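Local coordinates for mitochondrial dynamics protein MID49 (Mus musculus, PDB 4WOY), which recruits the fission GTPase dynamin-related protein 1 to the mitochondrial outer membrane, regulates its GTPase activity and is required for mitochondrial fission, at residues Gln26-Ile31 / Phe174-Leu179; Leu33-Tyr38 / Val141-Ile146; Leu81-Pro86 / Ala99-Gln104; Gly122-Arg127 / Asn203-Asp208. The protein carries 1 engineered substitution. One frame throughout, in Å; residues are numbered along the deposited sequence.

Overall arrangement
All four contacts lie in the nucleotidyltransferase-like part of the predicted cytosolic region. Contacts 1 and 2 share helix 18-42 and touch where Ile31 CG2 meets Trp143. Contact 1 is buried and apolar, helix on sheet. Contact 2, about two turns further along the helix, is also apolar, but a valine covers one face of each of two aromatic rings and a partly exposed glutamate lies at its border. Contacts 3 and 4, partly buried, add hydrogen bonds to CH-pi packing on a tryptophan: a backbone ladder in contact 3, backbone and side-chain bonds in contact 4. They touch directly, strand 97-102 meeting Gly122 and Leu124, their centres about 10 Å apart. The large sheet reaches contacts 1, 3 and 4.

Contact 1. Residues Gln26-Ile31 / Phe174-Leu179; sequences QLAGDI and FTLAVL
Phe174 and Leu176 rise from the strand to meet three helix residues, Leu27, Ala28 and Ile31, and all the side-chain contacts between them are apolar. The phenylalanine presents its far rim. CZ comes within 4.1 Å of Leu27 CB, with Ala28 N also near the plane of the ring at this edge, while CE2 lies 4.1 Å from Ala28 CB. Leu176 divides its two methyls between successive turns of the helix: CD2 rests 4.0 Å from Ala28 CB, and CD1 fits between two branches of Ile31, 3.7 Å from CG2 and 3.7 Å from CD1. Ala28 CB is thus touched by both strand residues, and the Ala28 and Leu176 CA atoms are 7.5 Å apart.

Further out, one torsion sets the starting point of the ring: Phe174 holds CG between its backbone N and carbonyl carbon (chi1 66°). The axes of the two short segments approach to 10.4 Å, the usual spacing of a helix lying on a sheet, with their directions 34° apart. Phe174 also touches Leu165 and Val69, and Leu176 touches Val69. Strand 173-182 runs between strands 69-74 and 162-166, and its Val178 packs on Leu133 and Leu137 of helix 126-139, which lies against the same face of the sheet as helix 18-42.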
loop_
_atom_site.group_PDB
_atom_site.type_symbol
_atom_site.label_atom_id
_atom_site.label_comp_id
_atom_site.label_asym_id
_atom_site.label_seq_id
_atom_site.Cartn_x
_atom_site.Cartn_y
_atom_site.Cartn_z
ATOM N N GLN A 26 1.051 15.133 11.357
ATOM C CA GLN A 26 1.832 16.352 11.421
ATOM C C GLN A 26 3.278 16.115 10.957
ATOM O O GLN A 26 3.791 16.834 10.091
ATOM C CB GLN A 26 1.792 16.935 12.850
ATOM C CG GLN A 26 2.530 18.236 13.021
ATOM C CD GLN A 26 3.969 18.018 13.414
ATOM O OE1 GLN A 26 4.265 17.259 14.335
ATOM N NE2 GLN A 26 4.879 18.668 12.709
ATOM N N LEU A 27 3.927 15.099 11.514
ATOM C CA LEU A 27 5.310 14.792 11.153
ATOM C C LEU A 27 5.408 14.388 9.674
ATOM O O LEU A 27 6.206 14.941 8.928
ATOM C CB LEU A 27 5.857 13.686 12.053
ATOM C CG LEU A 27 5.976 14.034 13.546
ATOM C CD1 LEU A 27 6.360 12.800 14.341
ATOM C CD2 LEU A 27 6.962 15.151 13.787
ATOM N N ALA A 28 4.560 13.457 9.252
ATOM C CA ALA A 28 4.558 12.987 7.872
ATOM C C ALA A 28 4.286 14.120 6.876
ATOM O O ALA A 28 4.872 14.165 5.797
ATOM C CB ALA A 28 3.507 11.862 7.692
ATOM N N GLY A 29 3.389 15.027 7.238
ATOM C CA GLY A 29 3.089 16.167 6.404
ATOM C C GLY A 29 4.302 17.055 6.311
ATOM O O GLY A 29 4.648 17.543 5.230
ATOM N N ASP A 30 4.966 17.257 7.447
ATOM C CA ASP A 30 6.127 18.152 7.498
ATOM C C ASP A 30 7.363 17.571 6.823
ATOM O O ASP A 30 8.109 18.292 6.167
ATOM C CB ASP A 30 6.449 18.517 8.934
ATOM C CG ASP A 30 5.448 19.480 9.512
ATOM O OD1 ASP A 30 5.009 20.387 8.780
ATOM O OD2 ASP A 30 5.098 19.329 10.696
ATOM N N ILE A 31 7.573 16.271 6.988
ATOM C CA ILE A 31 8.650 15.585 6.296
ATOM C C ILE A 31 8.461 15.691 4.780
ATOM O O ILE A 31 9.425 15.876 4.042
ATOM C CB ILE A 31 8.716 14.109 6.704
ATOM C CG1 ILE A 31 9.018 14.004 8.202
ATOM C CG2 ILE A 31 9.762 13.373 5.882
ATOM C CD1 ILE A 31 9.012 12.610 8.748
ATOM N N PHE A 174 6.895 5.427 13.205
ATOM C CA PHE A 174 6.346 4.937 11.940
ATOM C C PHE A 174 7.242 5.018 10.709
ATOM O O PHE A 174 8.330 5.585 10.733
ATOM C CB PHE A 174 5.025 5.633 11.621
ATOM C CG PHE A 174 5.146 7.088 11.356
ATOM C CD1 PHE A 174 5.093 7.996 12.393
ATOM C CD2 PHE A 174 5.282 7.557 10.062
ATOM C CE1 PHE A 174 5.179 9.344 12.157
ATOM C CE2 PHE A 174 5.383 8.913 9.814
ATOM C CZ PHE A 174 5.320 9.804 10.866
ATOM N N THR A 175 6.740 4.439 9.621
ATOM C CA THR A 175 7.482 4.308 8.391
ATOM C C THR A 175 6.833 5.053 7.231
ATOM O O THR A 175 5.629 4.975 7.033
ATOM C CB THR A 175 7.615 2.846 8.023
ATOM O OG1 THR A 175 8.230 2.157 9.113
ATOM C CG2 THR A 175 8.469 2.680 6.775
ATOM N N LEU A 176 7.640 5.792 6.477
ATOM C CA LEU A 176 7.170 6.430 5.266
ATOM C C LEU A 176 7.642 5.608 4.067
ATOM O O LEU A 176 8.825 5.255 3.961
ATOM C CB LEU A 176 7.676 7.868 5.155
ATOM C CG LEU A 176 7.007 8.929 6.034
ATOM C CD1 LEU A 176 7.923 10.140 6.166
ATOM C CD2 LEU A 176 5.650 9.363 5.493
ATOM N N ALA A 177 6.714 5.254 3.189
ATOM C CA ALA A 177 7.108 4.613 1.935
ATOM C C ALA A 177 7.125 5.675 0.856
ATOM O O ALA A 177 6.075 6.229 0.501
ATOM C CB ALA A 177 6.168 3.466 1.567
ATOM N N VAL A 178 8.313 5.993 0.348
ATOM C CA VAL A 178 8.414 6.997 -0.700
ATOM C C VAL A 178 8.079 6.337 -2.023
ATOM O O VAL A 178 8.810 5.456 -2.483
ATOM C CB VAL A 178 9.800 7.619 -0.777
ATOM C CG1 VAL A 178 9.811 8.702 -1.826
ATOM C CG2 VAL A 178 10.208 8.168 0.580
ATOM N N LEU A 179 6.955 6.748 -2.614
ATOM C CA LEU A 179 6.449 6.092 -3.810
ATOM C C LEU A 179 6.409 7.010 -5.010
ATOM O O LEU A 179 5.577 7.925 -5.069
ATOM C CB LEU A 179 5.051 5.540 -3.558
ATOM C CG LEU A 179 4.912 4.566 -2.394
ATOM C CD1 LEU A 179 3.441 4.438 -2.019
ATOM C CD2 LEU A 179 5.511 3.189 -2.749
#

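Contact 2. Residues Leu33-Tyr38 / Val141-Ile146; sequences LELQAY and VNWPAI
The Tyr38 ring receives Val141 CG2 squarely on one face: the methyl stands 3.5 Å from the ring centroid and 8° off the ring normal, a CH-pi contact that brings it close to all six ring carbons. The other methyl of the same valine, CG1, sits over the centre of the Trp143 ring, 3.4 Å above its plane, so Val141 spends one branch on each aromatic. With CG1 anti to the backbone N (chi1 169°), CG2 lies beside that nitrogen and faces the tyrosine. Leu35 reaches in at about a right angle to the valine, its CD1 4.0 Å from Val141 CG2 and 4.2 Å from Trp143 CH2. At the more open border, Glu34 and Ile146 pass each other in opposite directions; Glu34 CB is 4.1 Å from Ile146 CG1, and the chain, bent at chi2, leaves OE1 beside the same carbon.

Asn142 caps helix 143-150 with a weak bond from Ala145 N to its OD1. Trp143 NE1 is tied to Leu137 O. Helix 18-42 packs against the turn between helices 126-139 and 143-150, over strands 153-156 and 162-166, where Ile154 meets Trp143 and Ile146, and Leu163 meets Leu35 and Trp143.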
loop_
_atom_site.group_PDB
_atom_site.type_symbol
_atom_site.label_atom_id
_atom_site.label_comp_id
_atom_site.label_asym_id
_atom_site.label_seq_id
_atom_site.Cartn_x
_atom_site.Cartn_y
_atom_site.Cartn_z
ATOM N N LEU A 33 7.053 18.130 3.002
ATOM C CA LEU A 33 7.372 19.459 2.514
ATOM C C LEU A 33 8.865 19.729 2.466
ATOM O O LEU A 33 9.326 20.418 1.560
ATOM C CB LEU A 33 6.692 20.516 3.379
ATOM C CG LEU A 33 5.169 20.494 3.362
ATOM C CD1 LEU A 33 4.645 21.637 4.192
ATOM C CD2 LEU A 33 4.674 20.595 1.938
ATOM N N GLU A 34 9.605 19.221 3.451
ATOM C CA GLU A 34 11.076 19.293 3.466
ATOM C C GLU A 34 11.699 18.456 2.346
ATOM O O GLU A 34 12.557 18.916 1.602
ATOM C CB GLU A 34 11.625 18.835 4.824
ATOM C CG GLU A 34 11.554 19.887 5.908
ATOM C CD GLU A 34 12.251 21.164 5.491
ATOM O OE1 GLU A 34 13.426 21.090 5.094
ATOM O OE2 GLU A 34 11.635 22.243 5.553
ATOM N N LEU A 35 11.234 17.224 2.218
ATOM C CA LEU A 35 11.686 16.349 1.159
ATOM C C LEU A 35 11.338 16.913 -0.218
ATOM O O LEU A 35 12.129 16.796 -1.167
ATOM C CB LEU A 35 11.051 14.973 1.323
ATOM C CG LEU A 35 11.534 13.881 0.373
ATOM C CD1 LEU A 35 13.047 13.837 0.332
ATOM C CD2 LEU A 35 10.978 12.546 0.814
ATOM N N GLN A 36 10.160 17.524 -0.332
ATOM C CA GLN A 36 9.764 18.143 -1.589
ATOM C C GLN A 36 10.676 19.324 -1.916
ATOM O O GLN A 36 11.056 19.549 -3.073
ATOM C CB GLN A 36 8.328 18.618 -1.553
ATOM C CG GLN A 36 7.858 19.068 -2.918
ATOM C CD GLN A 36 6.506 19.702 -2.854
ATOM O OE1 GLN A 36 5.591 19.166 -2.230
ATOM N NE2 GLN A 36 6.359 20.851 -3.503
ATOM N N ALA A 37 11.004 20.097 -0.891
ATOM C CA ALA A 37 11.860 21.247 -1.085
ATOM C C ALA A 37 13.210 20.773 -1.610
ATOM O O ALA A 37 13.782 21.383 -2.513
ATOM C CB ALA A 37 12.016 22.039 0.216
ATOM N N TYR A 38 13.703 19.667 -1.056
ATOM C CA TYR A 38 14.957 19.089 -1.519
ATOM C C TYR A 38 14.881 18.688 -2.981
ATOM O O TYR A 38 15.770 19.003 -3.764
ATOM C CB TYR A 38 15.338 17.863 -0.694
ATOM C CG TYR A 38 16.409 17.048 -1.368
ATOM C CD1 TYR A 38 17.752 17.338 -1.172
ATOM C CD2 TYR A 38 16.081 16.006 -2.232
ATOM C CE1 TYR A 38 18.737 16.603 -1.795
ATOM C CE2 TYR A 38 17.057 15.278 -2.872
ATOM C CZ TYR A 38 18.384 15.579 -2.650
ATOM O OH TYR A 38 19.352 14.845 -3.287
ATOM N N VAL A 141 20.082 13.810 1.044
ATOM C CA VAL A 141 19.090 14.570 1.820
ATOM C C VAL A 141 19.581 14.773 3.258
ATOM O O VAL A 141 20.075 13.839 3.902
ATOM C CB VAL A 141 17.714 13.880 1.876
ATOM C CG1 VAL A 141 16.815 14.559 2.918
ATOM C CG2 VAL A 141 17.044 13.848 0.491
ATOM N N ASN A 142 19.447 16.003 3.747
ATOM C CA ASN A 142 19.923 16.383 5.078
ATOM C C ASN A 142 18.976 15.921 6.190
ATOM O O ASN A 142 18.250 16.724 6.779
ATOM C CB ASN A 142 20.129 17.897 5.139
ATOM C CG ASN A 142 21.122 18.308 6.197
ATOM O OD1 ASN A 142 21.371 17.578 7.161
ATOM N ND2 ASN A 142 21.707 19.480 6.022
ATOM N N TRP A 143 18.966 14.618 6.449
ATOM C CA TRP A 143 18.111 14.034 7.483
ATOM C C TRP A 143 18.431 14.454 8.912
ATOM O O TRP A 143 17.517 14.582 9.723
ATOM C CB TRP A 143 18.153 12.508 7.393
ATOM C CG TRP A 143 17.521 12.006 6.114
ATOM C CD1 TRP A 143 18.117 11.261 5.136
ATOM C CD2 TRP A 143 16.186 12.264 5.661
ATOM N NE1 TRP A 143 17.230 11.016 4.111
ATOM C CE2 TRP A 143 16.036 11.618 4.410
ATOM C CE3 TRP A 143 15.101 12.969 6.191
ATOM C CZ2 TRP A 143 14.851 11.667 3.683
ATOM C CZ3 TRP A 143 13.914 12.998 5.470
ATOM C CH2 TRP A 143 13.802 12.357 4.232
ATOM N N PRO A 144 19.717 14.672 9.239
ATOM C CA PRO A 144 19.926 15.142 10.613
ATOM C C PRO A 144 19.265 16.493 10.892
ATOM O O PRO A 144 18.652 16.667 11.941
ATOM C CB PRO A 144 21.455 15.252 10.713
ATOM C CG PRO A 144 21.950 15.248 9.303
ATOM C CD PRO A 144 20.996 14.385 8.564
ATOM N N ALA A 145 19.362 17.421 9.948
ATOM C CA ALA A 145 18.804 18.755 10.125
ATOM C C ALA A 145 17.285 18.738 10.171
ATOM O O ALA A 145 16.682 19.417 11.004
ATOM C CB ALA A 145 19.280 19.673 9.022
ATOM N N ILE A 146 16.673 17.987 9.257
ATOM C CA ILE A 146 15.216 17.884 9.192
ATOM C C ILE A 146 14.697 17.312 10.502
ATOM O O ILE A 146 13.713 17.794 11.063
ATOM C CB ILE A 146 14.759 17.003 8.017
ATOM C CG1 ILE A 146 15.058 17.699 6.690
ATOM C CG2 ILE A 146 13.276 16.704 8.103
ATOM C CD1 ILE A 146 15.127 16.756 5.489
#

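Contact 3. Residues Leu81-Pro86 / Ala99-Gln104; sequences LWSLVP and AVRRTQ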
loop_
_atom_site.group_PDB
_atom_site.type_symbol
_atom_site.label_atom_id
_atom_site.label_comp_id
_atom_site.label_asym_id
_atom_site.label_seq_id
_atom_site.Cartn_x
_atom_site.Cartn_y
_atom_site.Cartn_z
ATOM N N LEU A 81 3.039 11.014 -25.027
ATOM C CA LEU A 81 4.428 10.649 -25.291
ATOM C C LEU A 81 4.720 9.298 -24.668
ATOM O O LEU A 81 5.769 8.704 -24.897
ATOM C CB LEU A 81 5.378 11.697 -24.718
ATOM C CG LEU A 81 6.619 12.127 -25.491
ATOM C CD1 LEU A 81 6.254 12.688 -26.862
ATOM C CD2 LEU A 81 7.377 13.177 -24.667
ATOM N N TRP A 82 3.771 8.827 -23.868
ATOM C CA TRP A 82 3.951 7.622 -23.071
ATOM C C TRP A 82 2.683 6.804 -23.096
ATOM O O TRP A 82 1.580 7.350 -23.102
ATOM C CB TRP A 82 4.321 7.964 -21.624
ATOM C CG TRP A 82 5.500 8.875 -21.508
ATOM C CD1 TRP A 82 5.492 10.253 -21.465
ATOM C CD2 TRP A 82 6.880 8.471 -21.425
ATOM N NE1 TRP A 82 6.789 10.717 -21.350
ATOM C CE2 TRP A 82 7.654 9.651 -21.329
ATOM C CE3 TRP A 82 7.531 7.220 -21.416
ATOM C CZ2 TRP A 82 9.051 9.621 -21.231
ATOM C CZ3 TRP A 82 8.937 7.193 -21.304
ATOM C CH2 TRP A 82 9.674 8.391 -21.214
ATOM N N SER A 83 2.860 5.488 -23.117
ATOM C CA SER A 83 1.752 4.560 -23.272
ATOM C C SER A 83 1.891 3.440 -22.258
ATOM O O SER A 83 2.981 3.115 -21.850
ATOM C CB SER A 83 1.728 4.017 -24.700
ATOM O OG SER A 83 0.928 2.858 -24.789
ATOM N N LEU A 84 0.791 2.866 -21.831
ATOM C CA LEU A 84 0.830 1.807 -20.844
ATOM C C LEU A 84 0.765 0.479 -21.518
ATOM O O LEU A 84 0.023 0.294 -22.478
ATOM C CB LEU A 84 -0.334 1.920 -19.865
ATOM C CG LEU A 84 -0.336 3.265 -19.160
ATOM C CD1 LEU A 84 -1.453 3.285 -18.153
ATOM C CD2 LEU A 84 1.025 3.534 -18.503
ATOM N N VAL A 85 1.573 -0.443 -21.030
ATOM C CA VAL A 85 1.502 -1.807 -21.486
ATOM C C VAL A 85 1.352 -2.708 -20.262
ATOM O O VAL A 85 2.214 -2.739 -19.387
ATOM C CB VAL A 85 2.748 -2.176 -22.304
ATOM C CG1 VAL A 85 2.608 -3.569 -22.859
ATOM C CG2 VAL A 85 2.928 -1.178 -23.433
ATOM N N PRO A 86 0.237 -3.432 -20.178
ATOM C CA PRO A 86 0.008 -4.312 -19.023
ATOM C C PRO A 86 1.038 -5.435 -18.954
ATOM O O PRO A 86 1.297 -6.071 -19.986
ATOM C CB PRO A 86 -1.389 -4.863 -19.288
ATOM C CG PRO A 86 -1.974 -3.875 -20.203
ATOM C CD PRO A 86 -0.920 -3.414 -21.086
ATOM N N ALA A 99 4.189 -1.898 -17.953
ATOM C CA ALA A 99 5.314 -1.194 -18.581
ATOM C C ALA A 99 4.863 0.188 -19.023
ATOM O O ALA A 99 3.688 0.423 -19.296
ATOM C CB ALA A 99 5.892 -1.963 -19.748
ATOM N N VAL A 100 5.811 1.106 -19.043
ATOM C CA VAL A 100 5.569 2.462 -19.479
ATOM C C VAL A 100 6.431 2.668 -20.738
ATOM O O VAL A 100 7.665 2.731 -20.665
ATOM C CB VAL A 100 5.898 3.506 -18.346
ATOM C CG1 VAL A 100 5.614 4.909 -18.801
ATOM C CG2 VAL A 100 5.105 3.208 -17.079
ATOM N N ARG A 101 5.762 2.744 -21.890
ATOM C CA ARG A 101 6.408 2.735 -23.202
ATOM C C ARG A 101 6.584 4.153 -23.722
ATOM O O ARG A 101 5.641 4.941 -23.787
ATOM C CB ARG A 101 5.571 1.917 -24.200
ATOM C CG ARG A 101 6.215 1.670 -25.556
ATOM C CD ARG A 101 5.196 1.122 -26.576
ATOM N NE ARG A 101 5.039 -0.328 -26.500
ATOM C CZ ARG A 101 3.906 -0.979 -26.763
ATOM N NH1 ARG A 101 2.802 -0.309 -27.108
ATOM N NH2 ARG A 101 3.871 -2.305 -26.669
ATOM N N ARG A 102 7.803 4.471 -24.097
ATOM C CA ARG A 102 8.094 5.732 -24.721
ATOM C C ARG A 102 7.537 5.657 -26.138
ATOM O O ARG A 102 7.598 4.615 -26.783
ATOM C CB ARG A 102 9.589 6.023 -24.683
ATOM C CG ARG A 102 9.984 7.297 -25.391
ATOM C CD ARG A 102 9.343 8.560 -24.818
ATOM N NE ARG A 102 10.228 9.688 -25.104
ATOM C CZ ARG A 102 10.270 10.340 -26.265
ATOM N NH1 ARG A 102 9.461 10.000 -27.258
ATOM N NH2 ARG A 102 11.129 11.337 -26.440
ATOM N N THR A 103 6.927 6.754 -26.574
ATOM C CA THR A 103 6.176 6.837 -27.829
ATOM C C THR A 103 6.734 7.942 -28.736
ATOM O O THR A 103 7.465 8.802 -28.265
ATOM C CB THR A 103 4.676 7.159 -27.524
ATOM O OG1 THR A 103 4.094 6.143 -26.698
ATOM C CG2 THR A 103 3.954 7.171 -28.707
ATOM N N GLN A 104 6.380 7.936 -30.024
ATOM C CA GLN A 104 6.669 9.057 -30.920
ATOM C C GLN A 104 8.155 9.380 -30.949
ATOM O O GLN A 104 8.546 10.522 -30.933
ATOM C CB GLN A 104 5.861 10.290 -30.491
ATOM C CG GLN A 104 4.359 10.016 -30.397
ATOM C CD GLN A 104 3.493 11.253 -30.475
ATOM O OE1 GLN A 104 3.986 12.378 -30.448
ATOM N NE2 GLN A 104 2.186 11.048 -30.528
#
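Trp82 and Arg102 form the tight side of this contact. They face each other as a non-hydrogen-bonded pair, and the arginine's aliphatic part lies across the indole: CD sits over the six-membered ring, 3.7 Å from its centroid and offset toward the rim, while CB approaches Trp82 CZ3 to 3.6 Å. The bend at chi2 (60°) puts CD over the ring. The guanidinium continues past it, turned 69° against the indole and far enough off that any cation-pi attraction is weak; the close contact is CH-pi. Leu81 CG stands over one face of that guanidinium, toward its rim. The charged end is held by a salt bridge from NE to Asp116 and a hydrogen bond from NH2 to His108 O; Trp82 NE1 in turn bonds Glu78.

Along the backbone runs the ladder of an antiparallel beta hairpin, strands 82-86 and 97-102, at one edge of the large mixed sheet. Ser83 pairs with Arg101 and Val85 with Ala99 through two bonds each; the shortest is Ala99 N to Val85 O at 2.6 Å. Beyond the last bridge, Thr103 N still reaches Leu81 O at 2.8 Å, though bent to 138° at the hydrogen and with the donor above the carbonyl plane.

The face bearing Ser83, Val85, Ala99 and Arg101 is the more solvent-exposed at Arg101. Here the arginine lays its guanidinium over a valine methyl, with Val85 CG2 3.5 Å from CZ, while Val85 CB and Ala99 CB meet at 4.1 Å.

Contact 4. Residues Gly122-Arg127 / Asn203-Asp208; sequences GYLSSR and NLWLQD
Trp205 swings its indole back against Leu124 and Ser126, its CG beside the backbone N (chi1 -66°). Past CB, CG lies 4.1 Å from Ser126 CB, which stands over one face of the five-membered ring, 7° off its normal. CD1 skirts Leu124 O, and NE1 then donates to that oxygen at 3.0 Å in a nearly straight bond (167°); the oxygen lies in the plane of the indole, whereas the donor is above the carbonyl plane. CE2 passes back under Ser126 CB, and CZ2, out on the six-membered ring, packs 4.0 Å from Leu124 CD2.

This is the junction where short strand 123-124 turns into helix 126-139, with Ser125 as N-cap: its OG accepts from Val128 N. The same hydroxyl donates to Asn203 OD1 at 2.8 Å. That amide oxygen takes a second, longer bond, 3.3 Å from Arg127 NH2, whose side chain runs alongside in the same direction, so the loop before strand 205-208 and the helix start meet at one oxygen. Ser126 N adds a bond of 3.2 Å to Asn203 O. Ser126 OG lies 2.7 Å from Leu204 O and is hydrogen-bonded to Ser202 O. On the sheet side, Trp205 pairs by backbone with Trp98 and touches Val100, while Leu206 bonds with Leu193.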
loop_
_atom_site.group_PDB
_atom_site.type_symbol
_atom_site.label_atom_id
_atom_site.label_comp_id
_atom_site.label_asym_id
_atom_site.label_seq_id
_atom_site.Cartn_x
_atom_site.Cartn_y
_atom_site.Cartn_z
ATOM N N GLY A 122 13.272 1.054 -24.810
ATOM C CA GLY A 122 12.160 1.945 -25.092
ATOM C C GLY A 122 11.131 2.101 -23.976
ATOM O O GLY A 122 9.996 2.502 -24.220
ATOM N N TYR A 123 11.526 1.751 -22.756
ATOM C CA TYR A 123 10.643 1.849 -21.618
ATOM C C TYR A 123 11.232 2.655 -20.498
ATOM O O TYR A 123 12.434 2.585 -20.232
ATOM C CB TYR A 123 10.312 0.455 -21.106
ATOM C CG TYR A 123 9.551 -0.367 -22.112
ATOM C CD1 TYR A 123 8.152 -0.327 -22.158
ATOM C CD2 TYR A 123 10.223 -1.169 -23.031
ATOM C CE1 TYR A 123 7.444 -1.075 -23.100
ATOM C CE2 TYR A 123 9.522 -1.929 -23.981
ATOM C CZ TYR A 123 8.139 -1.864 -24.011
ATOM O OH TYR A 123 7.439 -2.613 -24.925
ATOM N N LEU A 124 10.368 3.397 -19.823
ATOM C CA LEU A 124 10.746 4.121 -18.632
ATOM C C LEU A 124 10.953 3.143 -17.477
ATOM O O LEU A 124 10.013 2.476 -17.037
ATOM C CB LEU A 124 9.669 5.135 -18.271
ATOM C CG LEU A 124 9.913 6.054 -17.087
ATOM C CD1 LEU A 124 11.095 6.929 -17.376
ATOM C CD2 LEU A 124 8.665 6.878 -16.879
ATOM N N SER A 125 12.188 3.069 -16.989
ATOM C CA SER A 125 12.564 2.026 -16.037
ATOM C C SER A 125 12.316 2.428 -14.588
ATOM O O SER A 125 12.958 3.329 -14.096
ATOM C CB SER A 125 14.037 1.660 -16.197
ATOM O OG SER A 125 14.425 0.714 -15.206
ATOM N N SER A 126 11.422 1.729 -13.902
ATOM C CA SER A 126 11.226 1.998 -12.492
ATOM C C SER A 126 12.538 1.746 -11.726
ATOM O O SER A 126 12.880 2.516 -10.837
ATOM C CB SER A 126 10.061 1.163 -11.942
ATOM O OG SER A 126 10.371 -0.204 -11.945
ATOM N N ARG A 127 13.287 0.707 -12.117
ATOM C CA ARG A 127 14.526 0.346 -11.434
ATOM C C ARG A 127 15.550 1.464 -11.459
ATOM O O ARG A 127 16.199 1.717 -10.452
ATOM C CB ARG A 127 15.164 -0.904 -12.048
ATOM C CG ARG A 127 16.626 -1.130 -11.619
ATOM C CD ARG A 127 17.226 -2.377 -12.249
ATOM N NE ARG A 127 17.206 -2.315 -13.715
ATOM C CZ ARG A 127 18.120 -1.687 -14.459
ATOM N NH1 ARG A 127 19.148 -1.062 -13.880
ATOM N NH2 ARG A 127 18.011 -1.692 -15.785
ATOM N N ASN A 203 12.479 -3.207 -14.541
ATOM C CA ASN A 203 12.088 -2.130 -15.430
ATOM C C ASN A 203 10.567 -1.884 -15.333
ATOM O O ASN A 203 10.107 -0.760 -15.463
ATOM C CB ASN A 203 12.511 -2.452 -16.866
ATOM C CG ASN A 203 14.026 -2.542 -17.021
ATOM O OD1 ASN A 203 14.775 -1.789 -16.393
ATOM N ND2 ASN A 203 14.482 -3.494 -17.837
ATOM N N LEU A 204 9.797 -2.923 -15.032
ATOM C CA LEU A 204 8.354 -2.773 -14.902
ATOM C C LEU A 204 7.929 -2.049 -13.616
ATOM O O LEU A 204 8.625 -2.096 -12.599
ATOM C CB LEU A 204 7.661 -4.132 -14.976
ATOM C CG LEU A 204 7.909 -4.881 -16.291
ATOM C CD1 LEU A 204 7.204 -6.207 -16.294
ATOM C CD2 LEU A 204 7.484 -4.062 -17.491
ATOM N N TRP A 205 6.783 -1.380 -13.698
ATOM C CA TRP A 205 6.142 -0.690 -12.579
ATOM C C TRP A 205 5.176 -1.635 -11.866
ATOM O O TRP A 205 4.693 -2.591 -12.467
ATOM C CB TRP A 205 5.393 0.550 -13.086
ATOM C CG TRP A 205 6.340 1.544 -13.618
ATOM C CD1 TRP A 205 7.162 1.402 -14.700
ATOM C CD2 TRP A 205 6.625 2.827 -13.065
ATOM N NE1 TRP A 205 7.941 2.519 -14.853
ATOM C CE2 TRP A 205 7.629 3.410 -13.869
ATOM C CE3 TRP A 205 6.121 3.542 -11.973
ATOM C CZ2 TRP A 205 8.134 4.671 -13.613
ATOM C CZ3 TRP A 205 6.624 4.785 -11.722
ATOM C CH2 TRP A 205 7.622 5.347 -12.539
ATOM N N LEU A 206 4.902 -1.381 -10.590
ATOM C CA LEU A 206 3.985 -2.226 -9.855
ATOM C C LEU A 206 2.580 -1.576 -9.816
ATOM O O LEU A 206 2.418 -0.378 -9.547
ATOM C CB LEU A 206 4.527 -2.457 -8.453
ATOM C CG LEU A 206 3.797 -3.433 -7.550
ATOM C CD1 LEU A 206 4.125 -4.842 -8.022
ATOM C CD2 LEU A 206 4.231 -3.226 -6.140
ATOM N N GLN A 207 1.556 -2.358 -10.098
ATOM C CA GLN A 207 0.210 -1.820 -10.041
ATOM C C GLN A 207 -0.184 -1.591 -8.595
ATOM O O GLN A 207 -0.011 -2.458 -7.741
ATOM C CB GLN A 207 -0.800 -2.756 -10.689
ATOM C CG GLN A 207 -2.217 -2.233 -10.609
ATOM C CD GLN A 207 -3.232 -3.208 -11.170
ATOM O OE1 GLN A 207 -3.319 -4.362 -10.732
ATOM N NE2 GLN A 207 -3.989 -2.759 -12.166
ATOM N N ASP A 208 -0.754 -0.426 -8.341
ATOM C CA ASP A 208 -1.253 -0.109 -7.027
ATOM C C ASP A 208 -2.757 0.123 -7.083
ATOM O O ASP A 208 -3.210 1.128 -7.620
ATOM C CB ASP A 208 -0.553 1.125 -6.485
ATOM C CG ASP A 208 -1.154 1.591 -5.167
ATOM O OD1 ASP A 208 -1.490 0.713 -4.349
ATOM O OD2 ASP A 208 -1.307 2.819 -4.971
#